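Local coordinates for ileal Bile Acid-Binding Protein (PDB 3ELZ), which binds bile acids, taking up several cholate molecules at once, and probably serves as a cytoplasmic lipid carrier of the fatty-acid-binding protein family, at residues 9-14 / 39-44; 50-55 / 64-69. One frame throughout, in Å; residues are numbered along the deposited sequence.

Interaction 1 of 2, residues 9-14 / 39-44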
ATOM      1  N   LYS A   9      -4.349  -6.001  12.762  1.00 35.04           N
ATOM      2  CA  LYS A   9      -3.159  -6.579  12.154  1.00 35.24           C
ATOM      3  C   LYS A   9      -3.566  -7.425  10.945  1.00 35.06           C
ATOM      4  O   LYS A   9      -4.459  -8.270  11.043  1.00 35.03           O
ATOM      5  CB  LYS A   9      -2.415  -7.412  13.207  1.00 35.05           C
ATOM      6  CG  LYS A   9      -1.016  -7.880  12.831  1.00 35.48           C
ATOM      7  CD  LYS A   9      -0.446  -8.791  13.928  1.00 35.80           C
ATOM      8  CE  LYS A   9       0.649  -9.722  13.404  1.00 36.37           C
ATOM      9  NZ  LYS A   9       1.259 -10.548  14.495  1.00 36.96           N
ATOM     10  N   TRP A  10      -2.913  -7.180   9.809  1.00 35.09           N
ATOM     11  CA  TRP A  10      -3.254  -7.829   8.533  1.00 35.03           C
ATOM     12  C   TRP A  10      -2.038  -8.509   7.904  1.00 35.31           C
ATOM     13  O   TRP A  10      -0.913  -8.049   8.084  1.00 35.54           O
ATOM     14  CB  TRP A  10      -3.820  -6.808   7.551  1.00 34.50           C
ATOM     15  CG  TRP A  10      -4.973  -6.016   8.079  1.00 34.22           C
ATOM     16  CD1 TRP A  10      -4.910  -4.896   8.865  1.00 33.45           C
ATOM     17  CD2 TRP A  10      -6.364  -6.267   7.846  1.00 33.20           C
ATOM     18  NE1 TRP A  10      -6.177  -4.442   9.142  1.00 33.52           N
ATOM     19  CE2 TRP A  10      -7.088  -5.263   8.528  1.00 33.36           C
ATOM     20  CE3 TRP A  10      -7.071  -7.250   7.135  1.00 32.76           C
ATOM     21  CZ2 TRP A  10      -8.488  -5.210   8.517  1.00 33.96           C
ATOM     22  CZ3 TRP A  10      -8.461  -7.196   7.123  1.00 33.12           C
ATOM     23  CH2 TRP A  10      -9.154  -6.184   7.806  1.00 33.70           C
ATOM     24  N   GLU A  11      -2.266  -9.593   7.164  1.00 35.43           N
ATOM     25  CA  GLU A  11      -1.171 -10.345   6.538  1.00 35.81           C
ATOM     26  C   GLU A  11      -1.467 -10.673   5.075  1.00 35.69           C
ATOM     27  O   GLU A  11      -2.559 -11.137   4.751  1.00 35.68           O
ATOM     28  CB  GLU A  11      -0.876 -11.629   7.326  1.00 35.60           C
ATOM     29  CG  GLU A  11       0.358 -12.392   6.834  1.00 36.30           C
ATOM     30  CD  GLU A  11       0.688 -13.611   7.684  1.00 36.40           C
ATOM     31  OE1 GLU A  11      -0.177 -14.503   7.824  1.00 37.48           O
ATOM     32  OE2 GLU A  11       1.823 -13.681   8.205  1.00 37.41           O
ATOM     33  N   THR A  12      -0.492 -10.439   4.199  1.00 35.84           N
ATOM     34  CA  THR A  12      -0.668 -10.692   2.766  1.00 36.24           C
ATOM     35  C   THR A  12      -1.046 -12.159   2.516  1.00 36.16           C
ATOM     36  O   THR A  12      -0.438 -13.073   3.084  1.00 36.11           O
ATOM     37  CB  THR A  12       0.594 -10.303   1.935  1.00 36.27           C
ATOM     38  OG1 THR A  12       0.899  -8.918   2.134  1.00 37.21           O
ATOM     39  CG2 THR A  12       0.361 -10.523   0.430  1.00 36.99           C
ATOM     40  N   GLU A  13      -2.067 -12.374   1.690  1.00 36.01           N
ATOM     41  CA  GLU A  13      -2.416 -13.720   1.253  1.00 36.04           C
ATOM     42  C   GLU A  13      -2.337 -13.887  -0.267  1.00 35.98           C
ATOM     43  O   GLU A  13      -2.084 -14.990  -0.747  1.00 36.08           O
ATOM     44  CB  GLU A  13      -3.786 -14.157   1.799  1.00 36.20           C
ATOM     45  CG  GLU A  13      -4.971 -13.304   1.344  1.00 36.70           C
ATOM     46  CD  GLU A  13      -6.318 -13.973   1.565  1.00 36.11           C
ATOM     47  OE1 GLU A  13      -6.383 -15.005   2.254  1.00 36.92           O
ATOM     48  OE2 GLU A  13      -7.324 -13.461   1.040  1.00 38.44           O
ATOM     49  N   SER A  14      -2.553 -12.807  -1.021  1.00 35.69           N
ATOM     50  CA  SER A  14      -2.401 -12.851  -2.483  1.00 35.30           C
ATOM     51  C   SER A  14      -1.913 -11.536  -3.090  1.00 35.15           C
ATOM     52  O   SER A  14      -2.150 -10.459  -2.545  1.00 35.03           O
ATOM     53  CB  SER A  14      -3.693 -13.326  -3.173  1.00 35.46           C
ATOM     54  OG  SER A  14      -4.708 -12.335  -3.159  1.00 35.55           O
ATOM     55  N   LYS A  39       5.415 -12.274   2.321  1.00 40.22           N
ATOM     56  CA  LYS A  39       4.146 -11.958   2.992  1.00 39.58           C
ATOM     57  C   LYS A  39       4.266 -10.798   3.989  1.00 38.85           C
ATOM     58  O   LYS A  39       4.784 -10.960   5.090  1.00 38.81           O
ATOM     59  CB  LYS A  39       3.590 -13.207   3.693  1.00 40.07           C
ATOM     60  CG  LYS A  39       2.533 -14.020   2.912  1.00 40.16           C
ATOM     61  CD  LYS A  39       2.692 -13.952   1.387  1.00 41.51           C
ATOM     62  CE  LYS A  39       1.732 -14.905   0.663  1.00 41.48           C
ATOM     63  NZ  LYS A  39       2.248 -16.306   0.661  1.00 41.01           N
ATOM     64  N   LEU A  40       3.772  -9.632   3.590  1.00 38.04           N
ATOM     65  CA  LEU A  40       3.832  -8.426   4.413  1.00 37.21           C
ATOM     66  C   LEU A  40       2.798  -8.432   5.544  1.00 36.40           C
ATOM     67  O   LEU A  40       1.643  -8.807   5.340  1.00 36.54           O
ATOM     68  CB  LEU A  40       3.629  -7.187   3.525  1.00 37.10           C
ATOM     69  CG  LEU A  40       3.521  -5.813   4.202  1.00 37.36           C
ATOM     70  CD1 LEU A  40       4.866  -5.335   4.738  1.00 37.15           C
ATOM     71  CD2 LEU A  40       2.943  -4.802   3.237  1.00 37.49           C
ATOM     72  N   VAL A  41       3.217  -8.000   6.729  1.00 35.52           N
ATOM     73  CA  VAL A  41       2.288  -7.760   7.840  1.00 34.43           C
ATOM     74  C   VAL A  41       2.064  -6.251   7.983  1.00 34.14           C
ATOM     75  O   VAL A  41       3.023  -5.484   8.087  1.00 33.85           O
ATOM     76  CB  VAL A  41       2.785  -8.415   9.172  1.00 34.57           C
ATOM     77  CG1 VAL A  41       1.914  -8.015  10.361  1.00 33.80           C
ATOM     78  CG2 VAL A  41       2.818  -9.933   9.036  1.00 33.60           C
ATOM     79  N   THR A  42       0.794  -5.844   7.951  1.00 33.74           N
ATOM     80  CA  THR A  42       0.379  -4.445   8.087  1.00 33.50           C
ATOM     81  C   THR A  42      -0.362  -4.253   9.416  1.00 33.98           C
ATOM     82  O   THR A  42      -1.241  -5.042   9.748  1.00 34.23           O
ATOM     83  CB  THR A  42      -0.583  -4.019   6.944  1.00 33.47           C
ATOM     84  OG1 THR A  42      -0.007  -4.329   5.669  1.00 32.43           O
ATOM     85  CG2 THR A  42      -0.890  -2.524   7.017  1.00 32.95           C
ATOM     86  N   GLU A  43      -0.002  -3.203  10.158  1.00 34.02           N
ATOM     87  CA  GLU A  43      -0.625  -2.878  11.444  1.00 34.37           C
ATOM     88  C   GLU A  43      -1.216  -1.459  11.420  1.00 34.23           C
ATOM     89  O   GLU A  43      -0.489  -0.480  11.256  1.00 34.12           O
ATOM     90  CB  GLU A  43       0.405  -3.020  12.567  1.00 34.18           C
ATOM     91  CG  GLU A  43      -0.156  -2.891  13.962  1.00 34.58           C
ATOM     92  CD  GLU A  43       0.889  -3.130  15.040  1.00 35.20           C
ATOM     93  OE1 GLU A  43       0.659  -2.693  16.189  1.00 37.29           O
ATOM     94  OE2 GLU A  43       1.932  -3.757  14.746  1.00 35.06           O
ATOM     95  N   ILE A  44      -2.533  -1.353  11.586  1.00 34.45           N
ATOM     96  CA  ILE A  44      -3.225  -0.069  11.406  1.00 34.57           C
ATOM     97  C   ILE A  44      -3.951   0.380  12.672  1.00 34.89           C
ATOM     98  O   ILE A  44      -4.677  -0.398  13.277  1.00 34.72           O
ATOM     99  CB  ILE A  44      -4.242  -0.116  10.214  1.00 34.66           C
ATOM    100  CG1 ILE A  44      -3.558  -0.575   8.921  1.00 34.74           C
ATOM    101  CG2 ILE A  44      -4.947   1.239  10.026  1.00 33.76           C
ATOM    102  CD1 ILE A  44      -4.531  -1.203   7.899  1.00 33.88           C
TER

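Interaction 2 of 2, residues 50-55 / 64-69. With CHD (cholic acid), chain D.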
ATOM      1  N   ASP A  50      -7.450  10.361  11.576  1.00 37.28           N
ATOM      2  CA  ASP A  50      -6.050  10.055  11.798  1.00 37.01           C
ATOM      3  C   ASP A  50      -5.776   8.565  11.630  1.00 36.21           C
ATOM      4  O   ASP A  50      -6.485   7.722  12.188  1.00 35.91           O
ATOM      5  CB  ASP A  50      -5.599  10.537  13.183  1.00 37.62           C
ATOM      6  CG  ASP A  50      -4.124  10.251  13.450  1.00 39.60           C
ATOM      7  OD1 ASP A  50      -3.830   9.453  14.368  1.00 42.23           O
ATOM      8  OD2 ASP A  50      -3.257  10.803  12.728  1.00 42.39           O
ATOM      9  N   PHE A  51      -4.743   8.258  10.849  1.00 35.43           N
ATOM     10  CA  PHE A  51      -4.288   6.883  10.642  1.00 34.59           C
ATOM     11  C   PHE A  51      -2.814   6.732  10.981  1.00 34.00           C
ATOM     12  O   PHE A  51      -2.007   7.593  10.637  1.00 34.07           O
ATOM     13  CB  PHE A  51      -4.490   6.460   9.183  1.00 34.17           C
ATOM     14  CG  PHE A  51      -5.918   6.185   8.817  1.00 33.99           C
ATOM     15  CD1 PHE A  51      -6.785   7.229   8.488  1.00 33.30           C
ATOM     16  CD2 PHE A  51      -6.397   4.876   8.774  1.00 33.34           C
ATOM     17  CE1 PHE A  51      -8.115   6.974   8.136  1.00 31.71           C
ATOM     18  CE2 PHE A  51      -7.726   4.614   8.425  1.00 32.07           C
ATOM     19  CZ  PHE A  51      -8.580   5.668   8.108  1.00 31.96           C
ATOM     20  N   THR A  52      -2.483   5.636  11.658  1.00 33.52           N
ATOM     21  CA  THR A  52      -1.103   5.180  11.806  1.00 33.29           C
ATOM     22  C   THR A  52      -1.007   3.835  11.086  1.00 33.51           C
ATOM     23  O   THR A  52      -1.800   2.928  11.338  1.00 33.69           O
ATOM     24  CB  THR A  52      -0.678   5.053  13.281  1.00 33.38           C
ATOM     25  OG1 THR A  52      -1.098   6.218  14.003  1.00 33.02           O
ATOM     26  CG2 THR A  52       0.841   4.906  13.397  1.00 32.04           C
ATOM     27  N   TRP A  53      -0.040   3.722  10.178  1.00 33.45           N
ATOM     28  CA  TRP A  53      -0.015   2.638   9.192  1.00 33.16           C
ATOM     29  C   TRP A  53       1.391   2.043   9.153  1.00 32.80           C
ATOM     30  O   TRP A  53       2.336   2.664   8.674  1.00 32.14           O
ATOM     31  CB  TRP A  53      -0.426   3.185   7.822  1.00 32.96           C
ATOM     32  CG  TRP A  53      -0.950   2.164   6.832  1.00 33.05           C
ATOM     33  CD1 TRP A  53      -0.216   1.247   6.122  1.00 32.40           C
ATOM     34  CD2 TRP A  53      -2.313   1.987   6.420  1.00 32.71           C
ATOM     35  NE1 TRP A  53      -1.039   0.507   5.307  1.00 32.72           N
ATOM     36  CE2 TRP A  53      -2.331   0.938   5.467  1.00 33.05           C
ATOM     37  CE3 TRP A  53      -3.522   2.607   6.766  1.00 32.75           C
ATOM     38  CZ2 TRP A  53      -3.514   0.493   4.859  1.00 32.29           C
ATOM     39  CZ3 TRP A  53      -4.696   2.163   6.164  1.00 32.41           C
ATOM     40  CH2 TRP A  53      -4.681   1.118   5.215  1.00 32.34           C
ATOM     41  N   THR A  54       1.511   0.833   9.678  1.00 33.10           N
ATOM     42  CA  THR A  54       2.811   0.242   9.952  1.00 33.34           C
ATOM     43  C   THR A  54       2.998  -1.033   9.145  1.00 33.43           C
ATOM     44  O   THR A  54       2.102  -1.880   9.087  1.00 33.85           O
ATOM     45  CB  THR A  54       2.987   0.035  11.457  1.00 33.23           C
ATOM     46  OG1 THR A  54       2.884   1.310  12.095  1.00 33.46           O
ATOM     47  CG2 THR A  54       4.348  -0.570  11.800  1.00 33.32           C
ATOM     48  N   GLN A  55       4.150  -1.136   8.485  1.00 33.21           N
ATOM     49  CA  GLN A  55       4.428  -2.267   7.608  1.00 32.90           C
ATOM     50  C   GLN A  55       5.748  -2.919   7.984  1.00 32.97           C
ATOM     51  O   GLN A  55       6.786  -2.252   8.064  1.00 32.79           O
ATOM     52  CB  GLN A  55       4.425  -1.833   6.143  1.00 32.95           C
ATOM     53  CG  GLN A  55       3.086  -1.302   5.649  1.00 32.30           C
ATOM     54  CD  GLN A  55       3.217  -0.519   4.367  1.00 32.14           C
ATOM     55  OE1 GLN A  55       4.104   0.326   4.231  1.00 33.16           O
ATOM     56  NE2 GLN A  55       2.334  -0.787   3.416  1.00 30.68           N
ATOM     57  N   THR A  64       6.579   3.078   9.084  1.00 30.50           N
ATOM     58  CA  THR A  64       5.374   3.679   9.642  1.00 31.20           C
ATOM     59  C   THR A  64       4.949   4.975   8.923  1.00 31.38           C
ATOM     60  O   THR A  64       5.717   5.926   8.820  1.00 31.18           O
ATOM     61  CB  THR A  64       5.514   3.915  11.155  1.00 31.06           C
ATOM     62  OG1 THR A  64       5.660   2.653  11.819  1.00 31.84           O
ATOM     63  CG2 THR A  64       4.288   4.633  11.714  1.00 31.82           C
ATOM     64  N   ASN A  65       3.714   4.994   8.431  1.00 31.97           N
ATOM     65  CA  ASN A  65       3.115   6.223   7.924  1.00 32.84           C
ATOM     66  C   ASN A  65       2.066   6.781   8.881  1.00 32.91           C
ATOM     67  O   ASN A  65       1.352   6.037   9.545  1.00 33.27           O
ATOM     68  CB  ASN A  65       2.538   6.031   6.514  1.00 32.84           C
ATOM     69  CG  ASN A  65       3.603   6.066   5.448  1.00 34.38           C
ATOM     70  OD1 ASN A  65       4.009   5.027   4.921  1.00 37.23           O
ATOM     71  ND2 ASN A  65       4.089   7.258   5.143  1.00 33.59           N
ATOM     72  N   LYS A  66       2.025   8.101   8.984  1.00 33.51           N
ATOM     73  CA  LYS A  66       1.049   8.789   9.817  1.00 34.36           C
ATOM     74  C   LYS A  66       0.428   9.904   9.025  1.00 33.92           C
ATOM     75  O   LYS A  66       1.136  10.769   8.510  1.00 34.61           O
ATOM     76  CB  LYS A  66       1.691   9.361  11.087  1.00 34.66           C
ATOM     77  CG  LYS A  66       1.579   8.447  12.274  1.00 36.83           C
ATOM     78  CD  LYS A  66       1.372   9.225  13.575  1.00 40.81           C
ATOM     79  CE  LYS A  66      -0.034   9.818  13.658  1.00 43.61           C
ATOM     80  NZ  LYS A  66      -1.090   8.875  13.160  1.00 44.86           N
ATOM     81  N   PHE A  67      -0.896   9.885   8.932  1.00 33.56           N
ATOM     82  CA  PHE A  67      -1.604  10.861   8.128  1.00 33.00           C
ATOM     83  C   PHE A  67      -3.024  11.115   8.612  1.00 32.73           C
ATOM     84  O   PHE A  67      -3.645  10.275   9.278  1.00 32.71           O
ATOM     85  CB  PHE A  67      -1.603  10.438   6.643  1.00 33.09           C
ATOM     86  CG  PHE A  67      -2.327   9.142   6.374  1.00 32.44           C
ATOM     87  CD1 PHE A  67      -1.653   7.922   6.452  1.00 32.35           C
ATOM     88  CD2 PHE A  67      -3.675   9.141   6.045  1.00 31.88           C
ATOM     89  CE1 PHE A  67      -2.326   6.717   6.212  1.00 32.26           C
ATOM     90  CE2 PHE A  67      -4.352   7.940   5.796  1.00 32.35           C
ATOM     91  CZ  PHE A  67      -3.671   6.731   5.877  1.00 31.13           C
ATOM     92  N   ILE A  68      -3.513  12.299   8.263  1.00 32.69           N
ATOM     93  CA  ILE A  68      -4.882  12.722   8.499  1.00 32.24           C
ATOM     94  C   ILE A  68      -5.489  12.883   7.118  1.00 32.04           C
ATOM     95  O   ILE A  68      -4.871  13.463   6.221  1.00 32.31           O
ATOM     96  CB  ILE A  68      -4.948  14.054   9.314  1.00 32.37           C
ATOM     97  CG1 ILE A  68      -4.474  13.839  10.754  1.00 32.77           C
ATOM     98  CG2 ILE A  68      -6.367  14.650   9.345  1.00 31.70           C
ATOM     99  CD1 ILE A  68      -2.983  13.843  10.926  1.00 32.82           C
ATOM    100  N   VAL A  69      -6.677  12.321   6.949  1.00 31.70           N
ATOM    101  CA  VAL A  69      -7.448  12.426   5.722  1.00 31.55           C
ATOM    102  C   VAL A  69      -7.647  13.890   5.341  1.00 31.04           C
ATOM    103  O   VAL A  69      -8.148  14.674   6.137  1.00 30.68           O
ATOM    104  CB  VAL A  69      -8.838  11.746   5.890  1.00 31.51           C
ATOM    105  CG1 VAL A  69      -9.743  12.036   4.685  1.00 32.37           C
ATOM    106  CG2 VAL A  69      -8.675  10.253   6.094  1.00 31.43           C
TER
HETATM  107  C1  CHD D 150      -2.104   6.670   1.307  1.00 34.39           C
HETATM  108  C2  CHD D 150      -2.995   5.817   0.386  1.00 34.82           C
HETATM  109  C3  CHD D 150      -3.780   4.774   1.177  1.00 34.64           C
HETATM  110  O3  CHD D 150      -4.454   3.943   0.236  1.00 34.01           O
HETATM  111  C4  CHD D 150      -2.872   3.913   2.081  1.00 35.02           C
HETATM  112  C5  CHD D 150      -1.871   4.758   2.927  1.00 35.98           C
HETATM  113  C6  CHD D 150      -0.939   3.814   3.727  1.00 35.55           C
HETATM  114  C7  CHD D 150       0.274   3.275   2.931  1.00 36.56           C
HETATM  115  O7  CHD D 150      -0.118   2.151   2.141  1.00 37.29           O
HETATM  116  C8  CHD D 150       0.976   4.341   2.055  1.00 36.15           C
HETATM  117  C9  CHD D 150      -0.031   5.188   1.224  1.00 35.74           C
HETATM  118  C10 CHD D 150      -1.095   5.864   2.127  1.00 35.48           C
HETATM  119  C11 CHD D 150       0.652   6.194   0.239  1.00 35.59           C
HETATM  120  C12 CHD D 150       1.752   5.542  -0.617  1.00 35.38           C
HETATM  121  O12 CHD D 150       1.162   4.682  -1.594  1.00 37.54           O
HETATM  122  C13 CHD D 150       2.764   4.762   0.245  1.00 36.70           C
HETATM  123  C14 CHD D 150       1.997   3.716   1.102  1.00 36.36           C
HETATM  124  C15 CHD D 150       3.131   2.906   1.743  1.00 37.68           C
HETATM  125  C16 CHD D 150       4.134   2.772   0.582  1.00 36.51           C
HETATM  126  C17 CHD D 150       3.607   3.733  -0.540  1.00 36.85           C
HETATM  127  C18 CHD D 150       3.634   5.748   1.076  1.00 36.17           C
HETATM  128  C19 CHD D 150      -0.403   6.842   3.114  1.00 35.42           C
HETATM  129  C20 CHD D 150       4.752   4.276  -1.436  1.00 39.07           C
HETATM  130  C21 CHD D 150       4.379   5.333  -2.500  1.00 38.30           C
HETATM  131  C22 CHD D 150       5.443   3.110  -2.114  1.00 40.24           C
HETATM  132  C23 CHD D 150       6.907   3.238  -1.703  1.00 44.40           C
HETATM  133  O25 CHD D 150       8.070   1.273  -2.048  1.00 45.03           O
HETATM  134  C24 CHD D 150       7.420   1.910  -1.201  1.00 44.98           C
HETATM  135  O26 CHD D 150       7.158   1.572  -0.009  1.00 43.47           O

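Interaction 1 of 2, residues 9-14 / 39-44
Trp10 meets Ile44 near the start of strand 8-16, where it runs against strand 41-47. The methyl CD1 of Ile44 comes obliquely to the pyrrole part of the indole, 3.8 Å from Trp10 CD1. CG of Trp10 lies beside its own backbone N (chi1 -54°), which swings the ring along the sheet toward that neighbour and lets NE1 bond to the carbonyl oxygen of Phe6. In the plane of the indole, at its edge, sits Thr42 O, the same oxygen that accepts Trp10 N at 2.7 Å. The return bond, Thr42 N to Trp10 O at 2.8 Å, completes an antiparallel hydrogen-bonded pair.

On the other face of the sheet, Val41 offers one methyl to Lys9 and the other to Glu11, on the side they share with Glu43. The extended Lys9 chain slants past CG1 of Val41, its CE 3.7 Å away. That contact is carbon on carbon; at CG2 of Val41, Glu11 adds the side of its carboxylate to its CG. Glu11 also has a weak, long ion pair with Lys132.

Farther along, the regular ladder gives way at Leu40. Thr12 N donates in the carbonyl plane to Leu40 O (2.9 Å), and Thr12 OG1, held beside its own backbone N, adds a weak bond to that oxygen at 3.3 Å. Lys39, bent at its second and fourth torsions, folds its methylenes over the backbone of Thr12, bringing CG to 3.1 Å from Thr12 O. Hydrogen bonding across the pair is thus carried by the backbone, with one weak bond from Thr12 OG1, and most other side-chain contacts are apolar: indole and aliphatic groups pack on the inner face of this beta barrel, and the charged Lys9, Glu11 and Glu43 lie on the outer face.

Interaction 2 of 2, residues 50-55 / 64-69
Lys66, on strand 61-68, bends at three torsions toward strand 50-57, where oxygens of Asp50, Phe51 and Thr52 meet its ammonium. NZ forms a salt bridge with Asp50, meeting OD2 at 2.9 Å on its syn side and OD1 more weakly, and donates to Thr52 OG1 at 2.8 Å. It also bonds to Phe51 O at 3.0 Å, from well above the carbonyl plane; Phe67 N approaches that oxygen from another direction, within the plane. Nearer the turn of this beta hairpin, the hydroxyls of Thr54 and Thr64 are hydrogen-bonded at 3.1 Å.

On the inner face, Phe67 takes the rotamer with CG between backbone N and carbonyl carbon (chi1 63°), which lays its ring across the neighbouring strand. CB of Phe51 sits over a face of it, 3.7 Å from the ring centroid. The two phenyl planes are near parallel, at 8°, but offset too far (centroids 5.2 Å apart) for a true face-to-face stack. Trp53 CE3 comes to the edge of the Phe67 ring.

Cholic acid forms the next layer: its C6 lies over one face of the Trp53 indole, 3.5 Å from CG, its methyl C19 touches Phe67 CE1, and Gln55 OE1 lies 3.7 Å from its C15. Ile44 and Leu94 touch both Phe51 and Trp53. The aromatic face offers the steroid apolar contact, while the charged grip stays on the outer face.

Strands 41-47 and 50-57 are neighbours in the sheet, so interactions 1 and 2 are consecutive parts of one antiparallel barrel wall. Glu43 N probably donates to Thr54 O, at 2.7 Å, and Trp53 of interaction 2 packs against Thr42 and Ile44 of interaction 1, making one continuous inner surface. Both contacts are partly buried, with aromatic and aliphatic groups inward and charged ones outward. They differ in what those charges do: across 9-14 / 39-44 no charged pair forms between the two segments, whereas 50-55 / 64-69 has a true salt bridge. Interaction 2 also meets the cholic acid directly; interaction 1 comes near bile acid at Leu40, beside Gln55 and Tyr57.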